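Local structure of galactose mutarotase related enzyme (3DCD) at residues F107-V113 against F126-S132; T67-G71 against R102-P106. The protein probably binds carbohydrate and may act as an isomerase of the aldose 1-epimerase (galactose mutarotase) family, though its precise function is unknown. All coordinates share one frame; numbering follows the deposited sequence.

Contact 1: residues F107-V113 against F126-S132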
ATOM      1  N   PHE A 107       9.654 -18.779  -8.224  1.00 17.11           N
ATOM      2  CA  PHE A 107       9.422 -19.230  -6.861  1.00 17.26           C
ATOM      3  C   PHE A 107       8.032 -19.799  -6.693  1.00 17.27           C
ATOM      4  O   PHE A 107       7.072 -19.367  -7.356  1.00 17.55           O
ATOM      5  CB  PHE A 107       9.641 -18.087  -5.868  1.00 17.06           C
ATOM      6  CG  PHE A 107      11.046 -17.573  -5.857  1.00 17.43           C
ATOM      7  CD1 PHE A 107      12.052 -18.276  -5.198  1.00 17.41           C
ATOM      8  CD2 PHE A 107      11.374 -16.403  -6.537  1.00 17.57           C
ATOM      9  CE1 PHE A 107      13.358 -17.805  -5.195  1.00 17.93           C
ATOM     10  CE2 PHE A 107      12.681 -15.928  -6.539  1.00 18.50           C
ATOM     11  CZ  PHE A 107      13.670 -16.622  -5.854  1.00 17.51           C
ATOM     12  N   LYS A 108       7.938 -20.787  -5.808  1.00 16.60           N
ATOM     13  CA  LYS A 108       6.661 -21.333  -5.401  1.00 16.22           C
ATOM     14  C   LYS A 108       6.302 -20.711  -4.058  1.00 15.62           C
ATOM     15  O   LYS A 108       7.168 -20.552  -3.201  1.00 15.31           O
ATOM     16  CB  LYS A 108       6.751 -22.853  -5.287  1.00 16.43           C
ATOM     17  CG  LYS A 108       7.130 -23.545  -6.596  1.00 15.66           C
ATOM     18  CD  LYS A 108       7.121 -25.074  -6.457  1.00 17.95           C
ATOM     19  CE  LYS A 108       5.708 -25.657  -6.275  1.00 21.19           C
ATOM     20  NZ  LYS A 108       4.724 -25.287  -7.344  1.00 22.07           N
ATOM     21  N   PHE A 109       5.036 -20.349  -3.874  1.00 15.41           N
ATOM     22  CA  PHE A 109       4.637 -19.633  -2.660  1.00 15.43           C
ATOM     23  C   PHE A 109       3.158 -19.812  -2.373  1.00 15.61           C
ATOM     24  O   PHE A 109       2.388 -20.232  -3.244  1.00 14.89           O
ATOM     25  CB  PHE A 109       4.943 -18.130  -2.807  1.00 16.35           C
ATOM     26  CG  PHE A 109       4.220 -17.481  -3.975  1.00 17.16           C
ATOM     27  CD1 PHE A 109       4.838 -17.375  -5.220  1.00 18.76           C
ATOM     28  CD2 PHE A 109       2.914 -17.013  -3.837  1.00 16.79           C
ATOM     29  CE1 PHE A 109       4.165 -16.807  -6.307  1.00 17.02           C
ATOM     30  CE2 PHE A 109       2.233 -16.447  -4.916  1.00 15.43           C
ATOM     31  CZ  PHE A 109       2.865 -16.342  -6.150  1.00 17.01           C
ATOM     32  N   GLU A 110       2.773 -19.462  -1.145  1.00 15.46           N
ATOM     33  CA  GLU A 110       1.386 -19.187  -0.795  1.00 15.89           C
ATOM     34  C   GLU A 110       1.359 -17.751  -0.279  1.00 15.23           C
ATOM     35  O   GLU A 110       2.040 -17.436   0.690  1.00 15.48           O
ATOM     36  CB  GLU A 110       0.883 -20.153   0.287  1.00 15.81           C
ATOM     37  CG  GLU A 110       0.784 -21.615  -0.157  1.00 17.04           C
ATOM     38  CD  GLU A 110       0.275 -22.550   0.946  1.00 17.22           C
ATOM     39  OE1 GLU A 110       0.160 -22.120   2.121  1.00 19.17           O
ATOM     40  OE2 GLU A 110      -0.008 -23.713   0.631  1.00 20.40           O
ATOM     41  N   PHE A 111       0.587 -16.883  -0.937  1.00 15.17           N
ATOM     42  CA  PHE A 111       0.453 -15.477  -0.530  1.00 14.93           C
ATOM     43  C   PHE A 111      -0.977 -15.218  -0.079  1.00 15.02           C
ATOM     44  O   PHE A 111      -1.908 -15.348  -0.874  1.00 14.72           O
ATOM     45  CB  PHE A 111       0.797 -14.545  -1.699  1.00 14.51           C
ATOM     46  CG  PHE A 111       0.661 -13.059  -1.373  1.00 14.63           C
ATOM     47  CD1 PHE A 111       1.049 -12.560  -0.134  1.00 14.33           C
ATOM     48  CD2 PHE A 111       0.189 -12.162  -2.342  1.00 13.70           C
ATOM     49  CE1 PHE A 111       0.937 -11.163   0.172  1.00 15.15           C
ATOM     50  CE2 PHE A 111       0.085 -10.786  -2.071  1.00 12.74           C
ATOM     51  CZ  PHE A 111       0.465 -10.281  -0.815  1.00 16.20           C
ATOM     52  N   ARG A 112      -1.137 -14.846   1.188  1.00 15.00           N
ATOM     53  CA  ARG A 112      -2.454 -14.604   1.756  1.00 15.52           C
ATOM     54  C   ARG A 112      -2.610 -13.137   2.140  1.00 15.76           C
ATOM     55  O   ARG A 112      -1.723 -12.558   2.769  1.00 17.11           O
ATOM     56  CB  ARG A 112      -2.683 -15.497   2.982  1.00 15.34           C
ATOM     57  CG  ARG A 112      -3.012 -16.947   2.642  1.00 15.77           C
ATOM     58  CD  ARG A 112      -3.083 -17.798   3.918  1.00 16.03           C
ATOM     59  NE  ARG A 112      -3.439 -19.177   3.614  1.00 17.49           N
ATOM     60  CZ  ARG A 112      -2.555 -20.109   3.262  1.00 17.15           C
ATOM     61  NH1 ARG A 112      -1.259 -19.819   3.187  1.00 16.80           N
ATOM     62  NH2 ARG A 112      -2.968 -21.330   2.992  1.00 16.18           N
ATOM     63  N   VAL A 113      -3.734 -12.546   1.737  1.00 16.01           N
ATOM     64  CA  VAL A 113      -4.117 -11.207   2.153  1.00 15.93           C
ATOM     65  C   VAL A 113      -5.396 -11.341   2.968  1.00 15.87           C
ATOM     66  O   VAL A 113      -6.451 -11.762   2.464  1.00 15.80           O
ATOM     67  CB  VAL A 113      -4.323 -10.228   0.943  1.00 15.90           C
ATOM     68  CG1 VAL A 113      -4.677  -8.833   1.444  1.00 16.64           C
ATOM     69  CG2 VAL A 113      -3.047 -10.154   0.098  1.00 15.98           C
ATOM     70  N   PHE A 126      -0.590  -9.386   5.614  1.00 14.74           N
ATOM     71  CA  PHE A 126       0.091 -10.207   4.615  1.00 15.46           C
ATOM     72  C   PHE A 126       0.740 -11.434   5.259  1.00 15.54           C
ATOM     73  O   PHE A 126       1.363 -11.338   6.317  1.00 15.90           O
ATOM     74  CB  PHE A 126       1.185  -9.392   3.928  1.00 14.65           C
ATOM     75  CG  PHE A 126       0.683  -8.130   3.269  1.00 14.74           C
ATOM     76  CD1 PHE A 126      -0.412  -8.174   2.381  1.00 15.39           C
ATOM     77  CD2 PHE A 126       1.291  -6.913   3.538  1.00 13.41           C
ATOM     78  CE1 PHE A 126      -0.881  -6.989   1.767  1.00 15.82           C
ATOM     79  CE2 PHE A 126       0.840  -5.725   2.921  1.00 14.73           C
ATOM     80  CZ  PHE A 126      -0.236  -5.774   2.031  1.00 14.46           C
ATOM     81  N   SER A 127       0.607 -12.572   4.593  1.00 15.87           N
ATOM     82  CA  SER A 127       1.305 -13.770   4.963  1.00 16.18           C
ATOM     83  C   SER A 127       1.887 -14.371   3.700  1.00 16.12           C
ATOM     84  O   SER A 127       1.161 -14.617   2.739  1.00 15.22           O
ATOM     85  CB  SER A 127       0.350 -14.752   5.625  1.00 16.73           C
ATOM     86  OG  SER A 127       0.918 -16.045   5.677  1.00 18.37           O
ATOM     87  N   VAL A 128       3.199 -14.597   3.707  1.00 16.49           N
ATOM     88  CA  VAL A 128       3.880 -15.261   2.582  1.00 16.33           C
ATOM     89  C   VAL A 128       4.550 -16.545   3.101  1.00 16.54           C
ATOM     90  O   VAL A 128       5.320 -16.490   4.049  1.00 16.54           O
ATOM     91  CB  VAL A 128       4.943 -14.318   1.955  1.00 16.81           C
ATOM     92  CG1 VAL A 128       5.643 -14.966   0.778  1.00 16.95           C
ATOM     93  CG2 VAL A 128       4.290 -12.997   1.497  1.00 16.96           C
ATOM     94  N   VAL A 129       4.247 -17.679   2.480  1.00 16.32           N
ATOM     95  CA  VAL A 129       4.920 -18.940   2.788  1.00 16.77           C
ATOM     96  C   VAL A 129       5.757 -19.362   1.592  1.00 16.70           C
ATOM     97  O   VAL A 129       5.232 -19.496   0.487  1.00 16.75           O
ATOM     98  CB  VAL A 129       3.906 -20.056   3.151  1.00 17.06           C
ATOM     99  CG1 VAL A 129       4.625 -21.382   3.456  1.00 16.68           C
ATOM    100  CG2 VAL A 129       3.044 -19.609   4.352  1.00 17.27           C
ATOM    101  N   ASN A 130       7.056 -19.552   1.812  1.00 16.30           N
ATOM    102  CA  ASN A 130       7.941 -20.030   0.758  1.00 16.48           C
ATOM    103  C   ASN A 130       7.795 -21.539   0.601  1.00 17.01           C
ATOM    104  O   ASN A 130       8.039 -22.285   1.562  1.00 16.82           O
ATOM    105  CB  ASN A 130       9.382 -19.645   1.076  1.00 16.58           C
ATOM    106  CG  ASN A 130      10.362 -20.109   0.007  1.00 17.03           C
ATOM    107  OD1 ASN A 130       9.961 -20.494  -1.091  1.00 16.18           O
ATOM    108  ND2 ASN A 130      11.659 -20.068   0.329  1.00 16.01           N
ATOM    109  N   LYS A 131       7.364 -21.963  -0.591  1.00 16.67           N
ATOM    110  CA  LYS A 131       7.156 -23.367  -0.953  1.00 18.06           C
ATOM    111  C   LYS A 131       8.237 -23.873  -1.911  1.00 18.21           C
ATOM    112  O   LYS A 131       8.119 -24.949  -2.478  1.00 17.61           O
ATOM    113  CB  LYS A 131       5.784 -23.532  -1.616  1.00 18.14           C
ATOM    114  CG  LYS A 131       4.604 -23.302  -0.676  1.00 19.99           C
ATOM    115  CD  LYS A 131       4.634 -24.285   0.490  1.00 23.54           C
ATOM    116  CE  LYS A 131       3.391 -24.152   1.356  1.00 25.57           C
ATOM    117  NZ  LYS A 131       3.312 -25.237   2.386  1.00 27.71           N
ATOM    118  N   SER A 132       9.269 -23.055  -2.106  1.00 19.38           N
ATOM    119  CA  SER A 132      10.392 -23.378  -2.981  1.00 20.25           C
ATOM    120  C   SER A 132      11.444 -24.170  -2.204  1.00 21.20           C
ATOM    121  O   SER A 132      11.438 -24.166  -0.972  1.00 20.89           O
ATOM    122  CB  SER A 132      11.031 -22.087  -3.501  1.00 20.01           C
ATOM    123  OG  SER A 132      10.060 -21.203  -4.027  1.00 19.93           O
TER
HETATM  124  O   HOH W   1       0.429 -17.516   3.356  1.00 21.02           O

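Contact 2: residues T67-G71 against R102-P106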
ATOM      1  N   THR A  67      17.474 -14.107 -16.935  1.00 17.01           N
ATOM      2  CA  THR A  67      16.751 -12.831 -16.928  1.00 17.03           C
ATOM      3  C   THR A  67      15.236 -13.031 -16.908  1.00 17.00           C
ATOM      4  O   THR A  67      14.689 -13.808 -17.685  1.00 16.54           O
ATOM      5  CB  THR A  67      17.151 -11.917 -18.117  1.00 17.43           C
ATOM      6  OG1 THR A  67      18.575 -11.778 -18.153  1.00 17.56           O
ATOM      7  CG2 THR A  67      16.506 -10.527 -17.994  1.00 17.11           C
ATOM      8  N   TYR A  68      14.584 -12.299 -16.010  1.00 16.84           N
ATOM      9  CA  TYR A  68      13.137 -12.283 -15.876  1.00 17.31           C
ATOM     10  C   TYR A  68      12.592 -10.874 -16.074  1.00 17.79           C
ATOM     11  O   TYR A  68      13.301  -9.890 -15.845  1.00 18.13           O
ATOM     12  CB  TYR A  68      12.764 -12.751 -14.471  1.00 17.04           C
ATOM     13  CG  TYR A  68      13.159 -14.176 -14.211  1.00 16.94           C
ATOM     14  CD1 TYR A  68      14.416 -14.490 -13.693  1.00 16.49           C
ATOM     15  CD2 TYR A  68      12.289 -15.215 -14.504  1.00 15.91           C
ATOM     16  CE1 TYR A  68      14.786 -15.797 -13.468  1.00 16.23           C
ATOM     17  CE2 TYR A  68      12.655 -16.534 -14.269  1.00 15.08           C
ATOM     18  CZ  TYR A  68      13.897 -16.817 -13.751  1.00 16.71           C
ATOM     19  OH  TYR A  68      14.253 -18.127 -13.523  1.00 17.95           O
ATOM     20  N   HIS A  69      11.317 -10.789 -16.454  1.00 17.53           N
ATOM     21  CA  HIS A  69      10.666  -9.522 -16.739  1.00 17.47           C
ATOM     22  C   HIS A  69       9.433  -9.366 -15.869  1.00 17.46           C
ATOM     23  O   HIS A  69       8.531 -10.210 -15.870  1.00 16.90           O
ATOM     24  CB  HIS A  69      10.341  -9.443 -18.229  1.00 18.33           C
ATOM     25  CG  HIS A  69      11.536  -9.705 -19.095  1.00 19.50           C
ATOM     26  ND1 HIS A  69      12.435  -8.717 -19.433  1.00 20.08           N
ATOM     27  CD2 HIS A  69      12.022 -10.852 -19.623  1.00 21.06           C
ATOM     28  CE1 HIS A  69      13.403  -9.237 -20.164  1.00 21.47           C
ATOM     29  NE2 HIS A  69      13.174 -10.531 -20.296  1.00 20.91           N
ATOM     30  N   LEU A  70       9.420  -8.293 -15.091  1.00 16.66           N
ATOM     31  CA  LEU A  70       8.381  -8.079 -14.111  1.00 16.37           C
ATOM     32  C   LEU A  70       8.105  -6.595 -13.999  1.00 17.12           C
ATOM     33  O   LEU A  70       9.020  -5.809 -13.800  1.00 16.68           O
ATOM     34  CB  LEU A  70       8.815  -8.641 -12.745  1.00 16.13           C
ATOM     35  CG  LEU A  70       7.754  -8.706 -11.642  1.00 16.36           C
ATOM     36  CD1 LEU A  70       6.557  -9.571 -12.087  1.00 17.35           C
ATOM     37  CD2 LEU A  70       8.347  -9.202 -10.354  1.00 15.57           C
ATOM     38  N   GLY A  71       6.837  -6.226 -14.112  1.00 17.72           N
ATOM     39  CA  GLY A  71       6.439  -4.828 -14.101  1.00 18.36           C
ATOM     40  C   GLY A  71       6.336  -4.245 -12.704  1.00 18.86           C
ATOM     41  O   GLY A  71       6.391  -4.966 -11.684  1.00 18.65           O
ATOM     42  N   ARG A 102       5.275 -18.244 -12.467  1.00 15.85           N
ATOM     43  CA  ARG A 102       6.591 -18.881 -12.461  1.00 16.16           C
ATOM     44  C   ARG A 102       7.477 -18.428 -13.628  1.00 16.19           C
ATOM     45  O   ARG A 102       8.709 -18.461 -13.524  1.00 16.35           O
ATOM     46  CB  ARG A 102       6.472 -20.406 -12.379  1.00 16.41           C
ATOM     47  CG  ARG A 102       6.097 -20.888 -10.961  1.00 16.12           C
ATOM     48  CD  ARG A 102       6.248 -22.405 -10.790  1.00 16.40           C
ATOM     49  NE  ARG A 102       5.471 -23.163 -11.768  1.00 16.29           N
ATOM     50  CZ  ARG A 102       4.197 -23.518 -11.611  1.00 17.55           C
ATOM     51  NH1 ARG A 102       3.538 -23.194 -10.510  1.00 17.85           N
ATOM     52  NH2 ARG A 102       3.573 -24.199 -12.559  1.00 18.74           N
ATOM     53  N   LYS A 103       6.845 -17.955 -14.706  1.00 15.80           N
ATOM     54  CA  LYS A 103       7.551 -17.425 -15.880  1.00 15.54           C
ATOM     55  C   LYS A 103       8.300 -16.116 -15.606  1.00 14.99           C
ATOM     56  O   LYS A 103       9.327 -15.830 -16.241  1.00 14.60           O
ATOM     57  CB  LYS A 103       6.556 -17.179 -17.016  1.00 16.06           C
ATOM     58  CG  LYS A 103       6.040 -18.438 -17.714  1.00 17.49           C
ATOM     59  CD  LYS A 103       5.040 -18.017 -18.778  1.00 19.14           C
ATOM     60  CE  LYS A 103       4.535 -19.181 -19.590  1.00 20.14           C
ATOM     61  NZ  LYS A 103       3.431 -18.709 -20.465  1.00 20.03           N
ATOM     62  N   VAL A 104       7.771 -15.324 -14.678  1.00 14.57           N
ATOM     63  CA  VAL A 104       8.311 -13.999 -14.367  1.00 14.62           C
ATOM     64  C   VAL A 104       8.911 -13.959 -12.962  1.00 14.79           C
ATOM     65  O   VAL A 104       9.488 -12.951 -12.554  1.00 14.51           O
ATOM     66  CB  VAL A 104       7.217 -12.873 -14.505  1.00 14.00           C
ATOM     67  CG1 VAL A 104       6.631 -12.853 -15.909  1.00 15.78           C
ATOM     68  CG2 VAL A 104       6.099 -13.050 -13.476  1.00 13.96           C
ATOM     69  N   TYR A 105       8.766 -15.063 -12.228  1.00 15.12           N
ATOM     70  CA  TYR A 105       9.134 -15.098 -10.815  1.00 15.63           C
ATOM     71  C   TYR A 105       9.314 -16.571 -10.393  1.00 16.22           C
ATOM     72  O   TYR A 105       8.328 -17.283 -10.145  1.00 15.76           O
ATOM     73  CB  TYR A 105       8.059 -14.375  -9.988  1.00 16.17           C
ATOM     74  CG  TYR A 105       8.429 -14.203  -8.525  1.00 15.89           C
ATOM     75  CD1 TYR A 105       9.464 -13.346  -8.143  1.00 15.35           C
ATOM     76  CD2 TYR A 105       7.746 -14.909  -7.529  1.00 14.71           C
ATOM     77  CE1 TYR A 105       9.822 -13.200  -6.797  1.00 15.58           C
ATOM     78  CE2 TYR A 105       8.101 -14.775  -6.183  1.00 16.27           C
ATOM     79  CZ  TYR A 105       9.136 -13.918  -5.828  1.00 16.03           C
ATOM     80  OH  TYR A 105       9.500 -13.778  -4.494  1.00 16.73           O
ATOM     81  N   PRO A 106      10.578 -17.040 -10.323  1.00 16.74           N
ATOM     82  CA  PRO A 106      10.869 -18.487 -10.296  1.00 17.19           C
ATOM     83  C   PRO A 106      10.778 -19.052  -8.881  1.00 17.53           C
ATOM     84  O   PRO A 106      11.724 -19.684  -8.392  1.00 17.76           O
ATOM     85  CB  PRO A 106      12.311 -18.558 -10.816  1.00 17.78           C
ATOM     86  CG  PRO A 106      12.923 -17.268 -10.383  1.00 16.74           C
ATOM     87  CD  PRO A 106      11.813 -16.235 -10.252  1.00 17.32           C
TER
HETATM   88  O   HOH W   2      10.222 -13.303 -17.488  1.00 15.58           O

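Contact 1: residues F107-V113 against F126-S132
Glu110 with Val129 and Arg112 with Ser127 are the hydrogen-bonded pairs of this antiparallel pairing, each joined by two backbone bonds; the straightest runs from Arg112 N to Ser127 O (2.8 Å, 176° at the hydrogen). Past the strand ends the link turns irregular: Lys131 N reaches Lys108 O at 3.0 Å from above the carbonyl plane, and Lys108 N donates to Ser132 OG at 2.8 Å. Asn130 OD1 fixes this turn by accepting from Ser132 N, an Asx turn.

Glu110, Arg112 and Ser127 put polar groups on one face, which Val129 shares. Arg112 NH1 forms a salt bridge with Glu110 OE1 (2.9 Å), and water 1 ties Arg112 NH1 to Glu110 O and Ser127 OG. The Lys131 chain, bent about its CB-CG bond (chi2 -60°), lays CE 3.5 Å from Glu110 OE2. Shortening Glu110 to an alanine is likely to deprive Arg112 NH1 of this carboxylate partner and leave Lys131 CE without the carboxylate beside it.

The other face is largely apolar, fitting its burial against Val48 and Val140: Phe111 CD1 touches Val128 CG2 at 3.7 Å, while the Phe111 and Phe126 side chains lie side by side, pointing the same way, with Phe111 CZ 3.9 Å from Phe126 CD1.

Arg112 NE also pairs with Glu84 and Ser127 OG with Glu282. This hairpin lies between strands 90-96 and 282-292, its apolar face packed on strands 48-49 and 136-147.

Contact 2: residues T67-G71 against R102-P106
Tyr68 sets its ring against residues 103-106 because CG lies anti to the carbonyl carbon (chi1 -64°) and chi2 of 89° turns the ring plane square to the plane of CA, CB and CG. One face is then turned to Pro106, whose CD lies 4.2 Å from the Tyr68 ring centroid, a CH-pi contact offset toward the rim. The compact, puckered pyrrolidine, with the CH groups next to its nitrogen probably slightly polarised, suits an aromatic face, and its CG packs 3.5 Å from Tyr68 CZ. At the ring edge, Lys103 O lies in the ring plane, 3.5 Å from Tyr68 CD2, where the carbonyl probably benefits from the slightly positive C-H rim.

Leu70 approaches Val104 at about a right angle, its CD1 3.8 Å from Val104 CG2; two branched aliphatic side chains meet here, Leu70 buried and Val104 partly exposed. Val104 CG1 comes within 3.3 Å of His69 O. The backbones are joined through water 2, which accepts from His69 N (2.9 Å) and donates to Lys103 O (3.0 Å).

Tyr61 meets the Tyr68 ring and hydrogen-bonds Val104 O through its hydroxyl. The arrangement is a small two-stranded beta hairpin, 60-63 with 66-69, packed by an aromatic-proline contact against the short, weakly bonded helix 99-104 and the residues that follow it, at the periphery of the mutarotase-like beta fold.

Overall arrangement
The two contacts follow one another directly along the chain: segment 102-106 of contact 2 runs straight into segment 107-113 of contact 1. Their centres are about 16 Å apart, on the same side of the chain's centre. The short helix 99-104, between strands 90-96 and 109-118 of the large sheet, packs against the small hairpin of strands 60-63 and 66-69. The contacts meet where Arg102 CG packs 4.0 Å from Phe107 O. Lys108 NZ and Arg102 NH1 also come within 4.0 Å, and the shared salt-bridge partner Asp97 OD1 probably offsets their like charges. The Tyr105 and Phe107 rings meet across the junction. Both contacts lie well away from the chain's centre, at about 18 Å and 22 Å between centres.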